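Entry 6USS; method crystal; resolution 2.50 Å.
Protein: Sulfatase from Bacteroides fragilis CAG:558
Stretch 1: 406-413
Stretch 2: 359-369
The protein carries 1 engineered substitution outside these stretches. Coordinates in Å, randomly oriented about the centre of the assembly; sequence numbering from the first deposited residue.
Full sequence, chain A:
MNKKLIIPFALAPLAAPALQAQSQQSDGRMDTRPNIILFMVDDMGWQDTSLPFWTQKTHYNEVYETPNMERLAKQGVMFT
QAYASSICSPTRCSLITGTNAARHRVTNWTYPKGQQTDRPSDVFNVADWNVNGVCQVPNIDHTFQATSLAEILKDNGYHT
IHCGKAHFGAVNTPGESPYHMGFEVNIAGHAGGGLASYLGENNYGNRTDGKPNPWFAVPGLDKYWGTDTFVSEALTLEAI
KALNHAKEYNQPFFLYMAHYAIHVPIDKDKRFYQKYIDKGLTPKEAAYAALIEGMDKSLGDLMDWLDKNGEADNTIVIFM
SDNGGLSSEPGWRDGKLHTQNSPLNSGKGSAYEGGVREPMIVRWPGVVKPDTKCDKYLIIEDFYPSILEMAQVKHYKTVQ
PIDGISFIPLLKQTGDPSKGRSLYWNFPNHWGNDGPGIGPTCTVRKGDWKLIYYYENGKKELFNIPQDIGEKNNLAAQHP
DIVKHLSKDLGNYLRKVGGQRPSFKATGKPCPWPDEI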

# COMPACT_ATOMS: atom_id res chain seq x y z
N SER A 406 1.69 21.23 -17.47
CA SER A 406 0.29 20.86 -17.61
C SER A 406 -0.22 21.12 -19.02
O SER A 406 0.07 22.16 -19.61
CB SER A 406 -0.55 21.62 -16.60
OG SER A 406 -1.88 21.16 -16.67
N PHE A 407 -0.93 20.14 -19.59
CA PHE A 407 -1.59 20.33 -20.87
C PHE A 407 -3.08 20.57 -20.70
O PHE A 407 -3.82 20.52 -21.69
CB PHE A 407 -1.33 19.15 -21.82
CG PHE A 407 -1.56 17.77 -21.22
CD1 PHE A 407 -2.85 17.28 -21.02
CD2 PHE A 407 -0.49 16.93 -20.93
CE1 PHE A 407 -3.08 16.00 -20.49
CE2 PHE A 407 -0.70 15.64 -20.39
CZ PHE A 407 -2.00 15.18 -20.18
N ILE A 408 -3.53 20.84 -19.48
CA ILE A 408 -4.93 21.20 -19.23
C ILE A 408 -5.31 22.40 -20.11
O ILE A 408 -6.45 22.45 -20.60
CB ILE A 408 -5.18 21.48 -17.73
CG1 ILE A 408 -5.43 20.19 -16.95
CG2 ILE A 408 -6.43 22.30 -17.53
CD1 ILE A 408 -4.53 19.05 -17.29
N PRO A 409 -4.42 23.38 -20.34
CA PRO A 409 -4.80 24.45 -21.28
C PRO A 409 -5.05 23.96 -22.70
O PRO A 409 -5.79 24.62 -23.43
CB PRO A 409 -3.61 25.42 -21.22
CG PRO A 409 -3.09 25.26 -19.86
CD PRO A 409 -3.25 23.77 -19.53
N LEU A 410 -4.47 22.83 -23.12
CA LEU A 410 -4.86 22.27 -24.41
C LEU A 410 -6.22 21.60 -24.32
O LEU A 410 -7.02 21.69 -25.25
CB LEU A 410 -3.81 21.28 -24.90
CG LEU A 410 -2.41 21.87 -25.06
CD1 LEU A 410 -1.36 20.77 -25.24
CD2 LEU A 410 -2.39 22.84 -26.23
N LEU A 411 -6.51 20.96 -23.19
CA LEU A 411 -7.80 20.28 -23.04
C LEU A 411 -8.95 21.28 -23.03
O LEU A 411 -10.05 20.98 -23.52
CB LEU A 411 -7.81 19.45 -21.77
CG LEU A 411 -6.82 18.29 -21.80
CD1 LEU A 411 -6.70 17.70 -20.41
CD2 LEU A 411 -7.24 17.23 -22.82
N LYS A 412 -8.73 22.47 -22.49
CA LYS A 412 -9.76 23.48 -22.36
C LYS A 412 -9.66 24.60 -23.40
O LYS A 412 -10.50 25.51 -23.39
CB LYS A 412 -9.72 24.06 -20.94
CG LYS A 412 -9.91 23.00 -19.84
CD LYS A 412 -9.73 23.63 -18.47
CE LYS A 412 -10.97 23.45 -17.60
NZ LYS A 412 -10.87 24.23 -16.33
N GLN A 413 -8.67 24.55 -24.31
CA GLN A 413 -8.43 25.60 -25.31
C GLN A 413 -8.34 26.98 -24.66
O GLN A 413 -8.97 27.94 -25.10
CB GLN A 413 -9.49 25.59 -26.41
CG GLN A 413 -9.67 24.25 -27.12
CD GLN A 413 -10.26 24.39 -28.53
OE1 GLN A 413 -9.58 24.85 -29.46
NE2 GLN A 413 -11.52 24.00 -28.68
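Stretch 2 (359-369) PMIVRWPGVVK

Stretch 2 runs past the short helix of stretch 1 as the end of a β-strand, residues 359–363, followed by a turn and an extended tail, and it meets stretch 1 mainly through apolar side chains, with Leu411 O also in the contact, and with no hydrogen bond across it and 378 Å² buried in all. Along the strand the side chains alternate: Met360 and Val362 point toward stretch 1, whereas Arg363 points away and Ile361 is out of reach. After the strand the chain turns at Trp364, whose O accepts from Val367 N and from Val368 N, both at 3.0 Å. Gly366, at phi 90° and psi -17°, lies in this turn, where a β-carbon would be jammed against the carbonyl oxygen of Pro365. The turn carries the chain back to the helix, and the closest CA atoms are those of Leu411 and Val368, 5.8 Å apart.

Leu411 is the centre of the contact. Its m,t rotamer (chi1 -65°, chi2 169°) spreads the two methyls between different neighbours: CD2 lies 3.8 Å from Val362 CG1, while CD1 lies 3.9 Å from CZ3 of Trp364, near the plane of the indole and at its edge. Val368, t at 160°, packs on Leu411 from the tail, its CG2 standing 3.8 Å from Leu411 CB and 3.5 Å from Leu411 O. Trp364, t at chi1 -172° with chi2 -4°, reaches toward the helix, so that its six-membered ring also comes within range of Ile408, CZ3 to CG1 4.4 Å, again at the ring edge.

Phe407, the N-cap residue, points its side chain toward the strand with chi1 p at 49°. Met360 is extended, all three chi angles t, which carries its methyl out to the aromatic ring: CE sits over one face, 4.1 Å from the ring centroid and 27° off the normal, a CH-π contact, with CE to Phe407 CZ 3.7 Å. The backbone O of Phe407 accepts from Leu411 N at 3.1 Å, opening the helix that places Leu411 on the same side.

At the exposed margin the aliphatic part of Lys412 packs against Val367, CG lying 3.7 Å from Val367 CG1; its chi1 is m, and the chain runs on with chi2 t. Val367 is t at 176°. Lys369 has its end leading away from stretch 1, its NZ making a weak hydrogen bond to Gly366 O at 3.5 Å, back across the turn. Gln413 leaves the helical conformation with positive phi, 51°.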

# COMPACT_ATOMS: atom_id res chain seq x y z
N PRO A 359 -0.13 7.21 -29.54
CA PRO A 359 -1.57 7.52 -29.63
C PRO A 359 -2.12 7.96 -28.28
O PRO A 359 -1.91 7.28 -27.27
CB PRO A 359 -2.19 6.20 -30.08
CG PRO A 359 -1.22 5.15 -29.55
CD PRO A 359 0.14 5.77 -29.70
N MET A 360 -2.84 9.08 -28.27
CA MET A 360 -3.30 9.64 -27.01
C MET A 360 -4.69 10.22 -27.17
O MET A 360 -4.97 10.93 -28.14
CB MET A 360 -2.33 10.69 -26.48
CG MET A 360 -2.72 11.30 -25.15
SD MET A 360 -1.59 12.63 -24.71
CE MET A 360 -2.54 13.44 -23.43
N ILE A 361 -5.56 9.92 -26.22
CA ILE A 361 -6.96 10.33 -26.25
C ILE A 361 -7.37 10.75 -24.85
O ILE A 361 -6.96 10.13 -23.86
CB ILE A 361 -7.88 9.20 -26.75
CG1 ILE A 361 -7.35 8.56 -28.04
CG2 ILE A 361 -9.28 9.72 -26.96
CD1 ILE A 361 -8.22 7.42 -28.55
N VAL A 362 -8.18 11.80 -24.75
CA VAL A 362 -8.71 12.20 -23.46
C VAL A 362 -10.20 12.43 -23.59
O VAL A 362 -10.65 13.23 -24.43
CB VAL A 362 -8.01 13.45 -22.90
CG1 VAL A 362 -8.78 13.98 -21.70
CG2 VAL A 362 -6.56 13.13 -22.53
N ARG A 363 -10.98 11.72 -22.78
CA ARG A 363 -12.38 12.01 -22.57
C ARG A 363 -12.49 12.67 -21.21
O ARG A 363 -11.82 12.26 -20.27
CB ARG A 363 -13.25 10.75 -22.62
CG ARG A 363 -14.76 11.02 -22.56
CD ARG A 363 -15.60 9.76 -22.80
NE ARG A 363 -15.62 8.85 -21.66
CZ ARG A 363 -16.07 7.59 -21.70
NH1 ARG A 363 -16.56 7.08 -22.82
NH2 ARG A 363 -16.05 6.84 -20.60
N TRP A 364 -13.29 13.72 -21.14
CA TRP A 364 -13.50 14.50 -19.93
C TRP A 364 -14.85 15.19 -20.12
O TRP A 364 -14.90 16.35 -20.55
CB TRP A 364 -12.35 15.50 -19.75
CG TRP A 364 -12.35 16.25 -18.44
CD1 TRP A 364 -13.28 16.17 -17.45
CD2 TRP A 364 -11.36 17.17 -17.99
NE1 TRP A 364 -12.93 17.00 -16.40
CE2 TRP A 364 -11.75 17.63 -16.71
CE3 TRP A 364 -10.16 17.66 -18.54
CZ2 TRP A 364 -11.00 18.55 -15.98
CZ3 TRP A 364 -9.42 18.57 -17.80
CH2 TRP A 364 -9.84 19.00 -16.53
N PRO A 365 -15.95 14.49 -19.85
CA PRO A 365 -17.28 15.01 -20.22
C PRO A 365 -17.59 16.33 -19.51
O PRO A 365 -17.36 16.48 -18.31
CB PRO A 365 -18.23 13.89 -19.78
CG PRO A 365 -17.36 12.66 -19.66
CD PRO A 365 -16.02 13.15 -19.23
N GLY A 366 -18.09 17.29 -20.29
CA GLY A 366 -18.38 18.61 -19.79
C GLY A 366 -17.24 19.61 -19.90
O GLY A 366 -17.48 20.83 -19.79
N VAL A 367 -16.01 19.14 -20.11
CA VAL A 367 -14.83 19.99 -20.17
C VAL A 367 -14.20 19.93 -21.55
O VAL A 367 -13.89 20.97 -22.15
CB VAL A 367 -13.81 19.57 -19.08
CG1 VAL A 367 -12.52 20.40 -19.19
CG2 VAL A 367 -14.46 19.67 -17.68
N VAL A 368 -13.99 18.73 -22.07
CA VAL A 368 -13.31 18.53 -23.34
C VAL A 368 -14.37 18.36 -24.42
O VAL A 368 -15.32 17.57 -24.26
CB VAL A 368 -12.35 17.33 -23.24
CG1 VAL A 368 -11.98 16.76 -24.62
CG2 VAL A 368 -11.11 17.76 -22.49
N LYS A 369 -14.25 19.14 -25.49
CA LYS A 369 -15.28 19.12 -26.51
C LYS A 369 -15.13 17.87 -27.37
O LYS A 369 -14.02 17.56 -27.82
CB LYS A 369 -15.22 20.40 -27.34
CG LYS A 369 -15.66 21.65 -26.53
CD LYS A 369 -16.82 21.33 -25.51
CE LYS A 369 -16.70 22.07 -24.15
NZ LYS A 369 -17.74 21.64 -23.14